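Local structure of snaclec rhodocytin subunit alpha (Agkistrodon rhodostoma, 3BX4) at residues S10-H15 against A51-W56; D27-F32 against A40-I45; E46-A51 against G114-V119. The protein triggers platelet aggregation by binding the receptor CLEC1B (CLEC2), which sets off a signalling cascade through Syk and phospholipase C-gamma-2 inside the platelet. One frame throughout, in Å; residues are numbered along the deposited sequence. Where two conformers were deposited one is given.

In the fold
The three contacts lie within one C-type lectin fold and reach the same sheet. Contact 1, at the surface, brings strand 10-12 to helix 48-59 through two slid aromatic rings that make reciprocal CH-pi contacts. Contact 3, polar and partly buried, holds the first turn of that same helix to the loop before strand 118-121 through a water and an arginine. The two share Ala51, and the salt bridge Asp52-Arg116 links them. Contact 2, also partly buried but nearer the chain's centre, joins helix 26-34 to strand 41-42 by a carboxylate that accepts a hydrogen bond on each oxygen, beside an apolar patch. From that strand the chain runs through Ile45, which packs on Ala51 and Trp118, into helix 48-59.

Contact 1 of 3, residues S10-H15 against A51-W56; sequences SPYDQH and ADFVSW
Tyr12 and Phe53 bring their CA atoms to 7.3 Å where strand 10-12 runs nearly antiparallel to helix segment 51-56, the two axes 10.2 Å apart and at 164°. Both residues turn CG anti to the backbone N (chi1 173° in each), which sends the two side chains past each other in opposite directions. The rings are close to parallel, with planes at 22° and centroids 4.8 Å apart, yet so far slid that they barely overlap. Each covers the other's CB: Tyr12 CB sits 3.4 Å from the centroid of the Phe53 ring, almost on its normal, and Phe53 CB lies 3.8 Å from the centroid of the Tyr12 ring. Flat aromatic faces suit the place because each can lie over the other residue's CB in a CH-pi contact. Ser10, small enough to fit at the rim, sets its CB 3.9 Å from Phe53 CZ, near the ring plane. On the Tyr12 face turned from Phe53 lies Asp13 OD1, in the type II' turn Tyr12-His15. That turn carries strand 10-12, which lies against helix 48-59 in this C-type lectin fold, into its antiparallel neighbour 15-21, whose Tyr17 ring also meets Phe53.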
loop_
_atom_site.group_PDB
_atom_site.type_symbol
_atom_site.label_atom_id
_atom_site.label_comp_id
_atom_site.label_asym_id
_atom_site.label_seq_id
_atom_site.Cartn_x
_atom_site.Cartn_y
_atom_site.Cartn_z
ATOM N N SER C 10 -20.105 15.218 14.724
ATOM C CA SER C 10 -21.577 15.084 14.562
ATOM C C SER C 10 -21.986 13.680 14.964
ATOM O O SER C 10 -21.382 12.759 14.485
ATOM C CB SER C 10 -21.966 15.298 13.142
ATOM O OG SER C 10 -21.760 16.697 12.800
ATOM N N PRO C 11 -23.034 13.586 15.778
ATOM C CA PRO C 11 -23.488 12.239 16.233
ATOM C C PRO C 11 -24.443 11.594 15.240
ATOM O O PRO C 11 -25.322 12.290 14.684
ATOM C CB PRO C 11 -24.181 12.575 17.565
ATOM C CG PRO C 11 -24.838 13.963 17.367
ATOM C CD PRO C 11 -23.790 14.688 16.444
ATOM N N TYR C 12 -24.301 10.272 15.044
ATOM C CA TYR C 12 -25.288 9.484 14.321
ATOM C C TYR C 12 -25.203 8.120 14.971
ATOM O O TYR C 12 -24.125 7.592 15.139
ATOM C CB TYR C 12 -25.018 9.406 12.833
ATOM C CG TYR C 12 -25.941 8.476 12.133
ATOM C CD1 TYR C 12 -27.246 8.890 11.812
ATOM C CD2 TYR C 12 -25.553 7.178 11.836
ATOM C CE1 TYR C 12 -28.149 8.003 11.182
ATOM C CE2 TYR C 12 -26.457 6.282 11.187
ATOM C CZ TYR C 12 -27.741 6.722 10.910
ATOM O OH TYR C 12 -28.698 5.913 10.302
ATOM N N ASP C 13 -26.359 7.565 15.362
ATOM C CA ASP C 13 -26.353 6.283 16.139
ATOM C C ASP C 13 -25.319 6.354 17.290
ATOM O O ASP C 13 -25.372 7.326 18.053
ATOM C CB ASP C 13 -26.204 5.083 15.217
ATOM C CG ASP C 13 -27.450 4.847 14.317
ATOM O OD1 ASP C 13 -28.405 5.639 14.329
ATOM O OD2 ASP C 13 -27.423 3.831 13.568
ATOM N N GLN C 14 -24.429 5.350 17.449
ATOM C CA GLN C 14 -23.497 5.353 18.584
ATOM C C GLN C 14 -22.115 5.928 18.231
ATOM O O GLN C 14 -21.199 5.874 19.043
ATOM C CB GLN C 14 -23.330 3.927 19.175
ATOM C CG GLN C 14 -22.524 3.007 18.321
ATOM C CD GLN C 14 -23.303 2.229 17.238
ATOM O OE1 GLN C 14 -24.090 2.789 16.454
ATOM N NE2 GLN C 14 -23.050 0.898 17.183
ATOM N N HIS C 15 -22.003 6.495 17.033
ATOM C CA HIS C 15 -20.675 6.977 16.545
ATOM C C HIS C 15 -20.691 8.491 16.380
ATOM O O HIS C 15 -21.726 9.148 16.358
ATOM C CB HIS C 15 -20.321 6.316 15.204
ATOM C CG HIS C 15 -20.047 4.841 15.292
ATOM N ND1 HIS C 15 -21.012 3.902 15.013
ATOM C CD2 HIS C 15 -18.931 4.159 15.636
ATOM C CE1 HIS C 15 -20.502 2.688 15.179
ATOM N NE2 HIS C 15 -19.242 2.813 15.552
ATOM N N ALA C 51 -25.462 5.609 5.256
ATOM C CA ALA C 51 -25.164 6.199 3.920
ATOM C C ALA C 51 -25.850 7.550 3.801
ATOM O O ALA C 51 -25.234 8.576 3.358
ATOM C CB ALA C 51 -25.587 5.238 2.809
ATOM N N ASP C 52 -27.146 7.618 4.186
ATOM C CA ASP C 52 -27.876 8.905 4.135
ATOM C C ASP C 52 -27.199 9.963 4.993
ATOM O O ASP C 52 -27.095 11.129 4.614
ATOM C CB ASP C 52 -29.321 8.761 4.651
ATOM C CG ASP C 52 -30.243 7.992 3.699
ATOM O OD1 ASP C 52 -29.894 7.723 2.519
ATOM O OD2 ASP C 52 -31.396 7.652 4.195
ATOM N N PHE C 53 -26.763 9.539 6.176
ATOM C CA PHE C 53 -26.217 10.434 7.151
ATOM C C PHE C 53 -24.904 11.005 6.590
ATOM O O PHE C 53 -24.695 12.230 6.637
ATOM C CB PHE C 53 -25.920 9.745 8.506
ATOM C CG PHE C 53 -25.205 10.662 9.442
ATOM C CD1 PHE C 53 -25.900 11.694 10.101
ATOM C CD2 PHE C 53 -23.793 10.579 9.605
ATOM C CE1 PHE C 53 -25.240 12.601 10.967
ATOM C CE2 PHE C 53 -23.135 11.587 10.462
ATOM C CZ PHE C 53 -23.880 12.515 11.145
ATOM N N VAL C 54 -24.026 10.118 6.124
ATOM C CA VAL C 54 -22.705 10.584 5.626
ATOM C C VAL C 54 -22.888 11.530 4.409
ATOM O O VAL C 54 -22.201 12.550 4.309
ATOM C CB VAL C 54 -21.722 9.465 5.355
ATOM C CG1 VAL C 54 -20.373 10.014 4.678
ATOM C CG2 VAL C 54 -21.400 8.731 6.681
ATOM N N SER C 55 -23.816 11.198 3.516
ATOM C CA SER C 55 -24.085 12.081 2.361
ATOM C C SER C 55 -24.516 13.475 2.845
ATOM O O SER C 55 -24.022 14.523 2.366
ATOM C CB SER C 55 -25.126 11.430 1.444
ATOM O OG SER C 55 -25.468 12.345 0.419
ATOM N N TRP C 56 -25.437 13.509 3.820
ATOM C CA TRP C 56 -25.934 14.753 4.427
ATOM C C TRP C 56 -24.808 15.564 5.096
ATOM O O TRP C 56 -24.670 16.795 4.923
ATOM C CB TRP C 56 -27.011 14.384 5.484
ATOM C CG TRP C 56 -27.505 15.580 6.263
ATOM C CD1 TRP C 56 -28.404 16.540 5.848
ATOM C CD2 TRP C 56 -27.092 15.960 7.575
ATOM N NE1 TRP C 56 -28.576 17.473 6.843
ATOM C CE2 TRP C 56 -27.795 17.138 7.918
ATOM C CE3 TRP C 56 -26.206 15.390 8.516
ATOM C CZ2 TRP C 56 -27.649 17.772 9.172
ATOM C CZ3 TRP C 56 -26.031 16.023 9.766
ATOM C CH2 TRP C 56 -26.762 17.207 10.084
#

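Contact 2 of 3, residues D27-F32 against A40-I45; sequences DEAEKF and AHLASI
Glu30, on helix 26-34 of the C-type lectin fold, and Leu42, on the short strand 41-42 that the helix joins here, are the closest backbone pair, their CA atoms 5.4 Å apart. Glutamate suits this position because its two oxygens can accept from the strand at once. His41 ND1 gives its hydrogen to Glu30 OE2 at 2.7 Å in a nearly straight His-carboxylate hydrogen bond that uses the syn lone pair of the oxygen. The carboxylate and imidazole planes differ by only 28°, and OE2 lies at the ring's edge, near its plane. The other oxygen, Glu30 OE1, receives the backbone hydrogen of Leu42 N at 2.8 Å; this donor also comes from the syn side but stands 33° out of the carboxylate plane. A bend at chi2 (72°) turns the glutamate chain across to the strand, and OE1 comes within 3.4 Å of Leu42 CB. Beside this polar grip, Leu42 sends CD2 to 3.9 Å from Ala29 CB, a methyl short enough to let helix and strand come close. A polar side chain from a chain of another protein also hydrogen-bonds to Glu30 OE1. With donors at both oxygens, the carboxylate is held against rotation. The bond has His41 ND1 as its donor, which implies a proton there, and the neighbouring negative charge would probably make a positively charged imidazole easier to form.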
loop_
_atom_site.group_PDB
_atom_site.type_symbol
_atom_site.label_atom_id
_atom_site.label_comp_id
_atom_site.label_asym_id
_atom_site.label_seq_id
_atom_site.Cartn_x
_atom_site.Cartn_y
_atom_site.Cartn_z
ATOM N N ASP C 27 -4.127 7.138 2.442
ATOM C CA ASP C 27 -3.268 6.769 3.602
ATOM C C ASP C 27 -3.086 7.905 4.578
ATOM O O ASP C 27 -3.195 7.724 5.797
ATOM C CB ASP C 27 -1.888 6.278 3.106
ATOM C CG ASP C 27 -1.871 4.825 2.597
ATOM O OD1 ASP C 27 -2.748 3.937 2.877
ATOM O OD2 ASP C 27 -0.827 4.513 1.965
ATOM N N GLU C 28 -2.864 9.129 4.092
ATOM C CA GLU C 28 -2.736 10.245 5.005
ATOM C C GLU C 28 -4.043 10.569 5.742
ATOM O O GLU C 28 -4.016 10.996 6.890
ATOM C CB GLU C 28 -2.295 11.527 4.240
ATOM C CG GLU C 28 -0.838 11.411 3.822
ATOM C CD GLU C 28 -0.080 10.428 4.663
ATOM O OE1 GLU C 28 0.123 10.737 5.851
ATOM O OE2 GLU C 28 0.304 9.347 4.148
ATOM N N ALA C 29 -5.164 10.372 5.063
ATOM C CA ALA C 29 -6.457 10.639 5.640
ATOM C C ALA C 29 -6.712 9.625 6.757
ATOM O O ALA C 29 -7.078 10.036 7.872
ATOM C CB ALA C 29 -7.524 10.532 4.577
ATOM N N GLU C 30 -6.473 8.366 6.465
ATOM C CA GLU C 30 -6.619 7.311 7.529
ATOM C C GLU C 30 -5.711 7.620 8.709
ATOM O O GLU C 30 -6.140 7.525 9.861
ATOM C CB GLU C 30 -6.351 5.902 6.948
ATOM C CG GLU C 30 -6.361 4.758 8.005
ATOM C CD GLU C 30 -7.727 4.421 8.555
ATOM O OE1 GLU C 30 -8.792 4.858 8.056
ATOM O OE2 GLU C 30 -7.713 3.641 9.550
ATOM N N LYS C 31 -4.450 7.977 8.454
ATOM C CA LYS C 31 -3.509 8.394 9.546
ATOM C C LYS C 31 -4.021 9.571 10.368
ATOM O O LYS C 31 -3.939 9.637 11.582
ATOM C CB LYS C 31 -2.077 8.740 9.001
ATOM C CG LYS C 31 -1.342 7.556 8.430
ATOM C CD LYS C 31 0.164 7.721 8.458
ATOM C CE LYS C 31 0.674 8.983 7.962
ATOM N NZ LYS C 31 2.164 8.741 7.604
ATOM N N PHE C 32 -4.557 10.596 9.684
ATOM C CA PHE C 32 -5.122 11.706 10.364
ATOM C C PHE C 32 -6.314 11.331 11.243
ATOM O O PHE C 32 -6.373 11.760 12.351
ATOM C CB PHE C 32 -5.518 12.791 9.323
ATOM C CG PHE C 32 -6.162 13.989 9.902
ATOM C CD1 PHE C 32 -5.405 15.142 10.178
ATOM C CD2 PHE C 32 -7.551 14.029 10.089
ATOM C CE1 PHE C 32 -6.029 16.285 10.689
ATOM C CE2 PHE C 32 -8.192 15.149 10.625
ATOM C CZ PHE C 32 -7.406 16.311 10.901
ATOM N N ALA C 40 -9.831 7.574 15.642
ATOM C CA ALA C 40 -10.892 7.383 14.630
ATOM C C ALA C 40 -10.355 6.632 13.385
ATOM O O ALA C 40 -9.162 6.349 13.300
ATOM C CB ALA C 40 -11.478 8.807 14.249
ATOM N N HIS C 41 -11.186 6.377 12.393
ATOM C CA HIS C 41 -10.758 5.817 11.147
ATOM C C HIS C 41 -11.542 6.469 10.075
ATOM O O HIS C 41 -12.564 7.067 10.347
ATOM C CB HIS C 41 -11.211 4.352 11.018
ATOM C CG HIS C 41 -10.459 3.421 11.952
ATOM N ND1 HIS C 41 -9.242 2.884 11.592
ATOM C CD2 HIS C 41 -10.736 2.954 13.204
ATOM C CE1 HIS C 41 -8.797 2.115 12.588
ATOM N NE2 HIS C 41 -9.672 2.167 13.583
ATOM N N LEU C 42 -11.092 6.315 8.846
ATOM C CA LEU C 42 -11.963 6.700 7.698
ATOM C C LEU C 42 -13.298 6.015 7.839
ATOM O O LEU C 42 -13.358 4.822 8.289
ATOM C CB LEU C 42 -11.363 6.340 6.345
ATOM C CG LEU C 42 -10.217 7.294 5.935
ATOM C CD1 LEU C 42 -9.542 6.741 4.721
ATOM C CD2 LEU C 42 -10.839 8.786 5.725
ATOM N N ALA C 43 -14.376 6.679 7.517
ATOM C CA ALA C 43 -15.739 6.132 7.819
ATOM C C ALA C 43 -16.042 4.813 7.115
ATOM O O ALA C 43 -15.859 4.659 5.914
ATOM C CB ALA C 43 -16.847 7.198 7.494
ATOM N N SER C 44 -16.551 3.833 7.900
ATOM C CA SER C 44 -17.242 2.686 7.322
ATOM C C SER C 44 -18.739 3.044 7.208
ATOM O O SER C 44 -19.240 3.874 7.984
ATOM C CB SER C 44 -17.044 1.436 8.201
ATOM O OG SER C 44 -17.163 1.759 9.574
ATOM N N ILE C 45 -19.424 2.461 6.236
ATOM C CA ILE C 45 -20.837 2.759 5.933
ATOM C C ILE C 45 -21.554 1.414 6.014
ATOM O O ILE C 45 -21.297 0.593 5.165
ATOM C CB ILE C 45 -21.000 3.308 4.512
ATOM C CG1 ILE C 45 -20.208 4.635 4.427
ATOM C CG2 ILE C 45 -22.499 3.457 4.163
ATOM C CD1 ILE C 45 -20.285 5.449 3.189
#

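Contact 3 of 3, residues E46-A51 against G114-V119; sequences ESNGEA and GFRKWV
A water molecule joins Ala51 and Phe115, donating one hydrogen to Ala51 O at 2.9 Å and the other to Phe115 O at 3.0 Å. It thus ties the first turn of helix 48-59 to the loop that leads into strand 118-121. Alongside, a bend at chi3 (135°) turns the Arg116 guanidinium back onto Ala51, where it lies flat on the methyl: Ala51 CB is over the centre of the group, 3.6 Å from Arg116 CZ. Alanine is small enough for that plane to settle against the helix. Asn48 CB lies at the edge of the guanidinium, and Asn48 OD1 accepts a weak hydrogen bond of 3.4 Å from Arg116 NH1; amide and guanidinium planes are 32° apart. Stronger partners fix the arginine: NE makes a salt bridge with Asp52 and NH2 another with an acidic side chain of a chain of another protein, while Asn48 OD1 also hydrogen-bonds to an aromatic side chain of that other protein chain. The helix start is capped by Ser47, at the N-cap position, where OG accepts from Glu50 N at 3.0 Å. Glu50 OE2 in turn accepts from Glu46 N at 2.8 Å, from above the carboxylate plane. Beyond the water, Phe115 turns into the core between helix 48-59 and the sheet, touching Ile58, Val70 and Leu109, and Trp118 packs on strand 69-76.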
loop_
_atom_site.group_PDB
_atom_site.type_symbol
_atom_site.label_atom_id
_atom_site.label_comp_id
_atom_site.label_asym_id
_atom_site.label_seq_id
_atom_site.Cartn_x
_atom_site.Cartn_y
_atom_site.Cartn_z
ATOM N N GLU C 46 -22.424 1.239 7.007
ATOM C CA GLU C 46 -22.912 -0.117 7.310
ATOM C C GLU C 46 -24.422 -0.272 7.161
ATOM O O GLU C 46 -24.978 -1.345 7.470
ATOM C CB GLU C 46 -22.507 -0.461 8.746
ATOM C CG GLU C 46 -20.999 -0.402 9.013
ATOM C CD GLU C 46 -20.680 -0.707 10.452
ATOM O OE1 GLU C 46 -20.772 -1.901 10.826
ATOM O OE2 GLU C 46 -20.356 0.239 11.224
ATOM N N SER C 47 -25.094 0.755 6.682
ATOM C CA SER C 47 -26.528 0.675 6.451
ATOM C C SER C 47 -26.968 1.810 5.559
ATOM O O SER C 47 -26.216 2.772 5.392
ATOM C CB SER C 47 -27.266 0.838 7.793
ATOM O OG SER C 47 -27.088 2.168 8.310
ATOM N N ASN C 48 -28.216 1.723 5.063
ATOM C CA ASN C 48 -28.815 2.813 4.290
ATOM C C ASN C 48 -28.921 4.066 5.089
ATOM O O ASN C 48 -28.657 5.191 4.544
ATOM C CB ASN C 48 -30.166 2.403 3.667
ATOM C CG ASN C 48 -29.999 1.426 2.512
ATOM O OD1 ASN C 48 -29.189 1.622 1.593
ATOM N ND2 ASN C 48 -30.763 0.362 2.557
ATOM N N GLY C 49 -29.256 3.950 6.391
ATOM C CA GLY C 49 -29.418 5.189 7.202
ATOM C C GLY C 49 -28.035 5.849 7.368
ATOM O O GLY C 49 -27.957 7.052 7.391
ATOM N N GLU C 50 -26.996 5.054 7.491
ATOM C CA GLU C 50 -25.644 5.657 7.675
ATOM C C GLU C 50 -25.152 6.266 6.364
ATOM O O GLU C 50 -24.517 7.334 6.372
ATOM C CB GLU C 50 -24.674 4.627 8.210
ATOM C CG GLU C 50 -23.277 5.261 8.558
ATOM C CD GLU C 50 -22.386 4.292 9.302
ATOM O OE1 GLU C 50 -21.516 4.763 10.077
ATOM O OE2 GLU C 50 -22.531 3.042 9.117
ATOM N N ALA C 51 -25.462 5.609 5.256
ATOM C CA ALA C 51 -25.164 6.199 3.920
ATOM C C ALA C 51 -25.850 7.550 3.801
ATOM O O ALA C 51 -25.234 8.576 3.358
ATOM C CB ALA C 51 -25.587 5.238 2.809
ATOM N N GLY C 114 -24.046 12.224 -5.795
ATOM C CA GLY C 114 -24.688 12.688 -4.595
ATOM C C GLY C 114 -23.993 12.239 -3.329
ATOM O O GLY C 114 -24.592 12.304 -2.269
ATOM N N PHE C 115 -22.734 11.792 -3.449
ATOM C CA PHE C 115 -21.962 11.244 -2.305
ATOM C C PHE C 115 -22.683 10.083 -1.601
ATOM O O PHE C 115 -22.736 9.977 -0.362
ATOM C CB PHE C 115 -21.572 12.292 -1.270
ATOM C CG PHE C 115 -20.735 13.423 -1.827
ATOM C CD1 PHE C 115 -21.312 14.684 -1.967
ATOM C CD2 PHE C 115 -19.415 13.214 -2.186
ATOM C CE1 PHE C 115 -20.583 15.733 -2.478
ATOM C CE2 PHE C 115 -18.647 14.300 -2.703
ATOM C CZ PHE C 115 -19.262 15.519 -2.830
ATOM N N ARG C 116 -23.229 9.198 -2.426
ATOM C CA ARG C 116 -23.896 8.021 -1.884
ATOM C C ARG C 116 -23.214 6.734 -2.421
ATOM O O ARG C 116 -22.547 5.971 -1.664
ATOM C CB ARG C 116 -25.418 8.150 -2.078
ATOM C CG ARG C 116 -26.131 8.281 -0.713
ATOM C CD ARG C 116 -27.591 7.912 -0.812
ATOM N NE ARG C 116 -28.169 7.034 0.240
ATOM C CZ ARG C 116 -28.096 5.693 0.239
ATOM N NH1 ARG C 116 -28.760 4.985 1.145
ATOM N NH2 ARG C 116 -27.374 5.044 -0.656
ATOM N N LYS C 117 -23.275 6.474 -3.694
ATOM C CA LYS C 117 -22.700 5.250 -4.171
ATOM C C LYS C 117 -21.162 5.257 -4.021
ATOM O O LYS C 117 -20.514 6.309 -4.181
ATOM C CB LYS C 117 -23.101 5.026 -5.610
ATOM C CG LYS C 117 -24.635 4.822 -5.756
ATOM C CD LYS C 117 -25.091 3.441 -5.316
ATOM C CE LYS C 117 -26.244 2.961 -6.194
ATOM N NZ LYS C 117 -26.435 1.486 -6.103
ATOM N N TRP C 118 -20.630 4.109 -3.624
ATOM C CA TRP C 118 -19.196 3.929 -3.559
ATOM C C TRP C 118 -18.560 3.803 -4.946
ATOM O O TRP C 118 -19.087 3.125 -5.840
ATOM C CB TRP C 118 -18.848 2.702 -2.752
ATOM C CG TRP C 118 -19.563 2.612 -1.432
ATOM C CD1 TRP C 118 -20.126 3.626 -0.673
ATOM C CD2 TRP C 118 -19.711 1.415 -0.663
ATOM N NE1 TRP C 118 -20.628 3.107 0.508
ATOM C CE2 TRP C 118 -20.396 1.765 0.541
ATOM C CE3 TRP C 118 -19.319 0.106 -0.875
ATOM C CZ2 TRP C 118 -20.721 0.824 1.515
ATOM C CZ3 TRP C 118 -19.678 -0.849 0.074
ATOM C CH2 TRP C 118 -20.346 -0.476 1.254
ATOM N N VAL C 119 -17.382 4.405 -5.104
ATOM C CA VAL C 119 -16.592 4.223 -6.310
ATOM C C VAL C 119 -15.129 3.937 -5.864
ATOM O O VAL C 119 -14.779 4.313 -4.766
ATOM C CB VAL C 119 -16.642 5.486 -7.233
ATOM C CG1 VAL C 119 -18.102 5.805 -7.635
ATOM C CG2 VAL C 119 -16.036 6.705 -6.584
HETATM O O HOH W 1 -22.933 7.941 1.776
#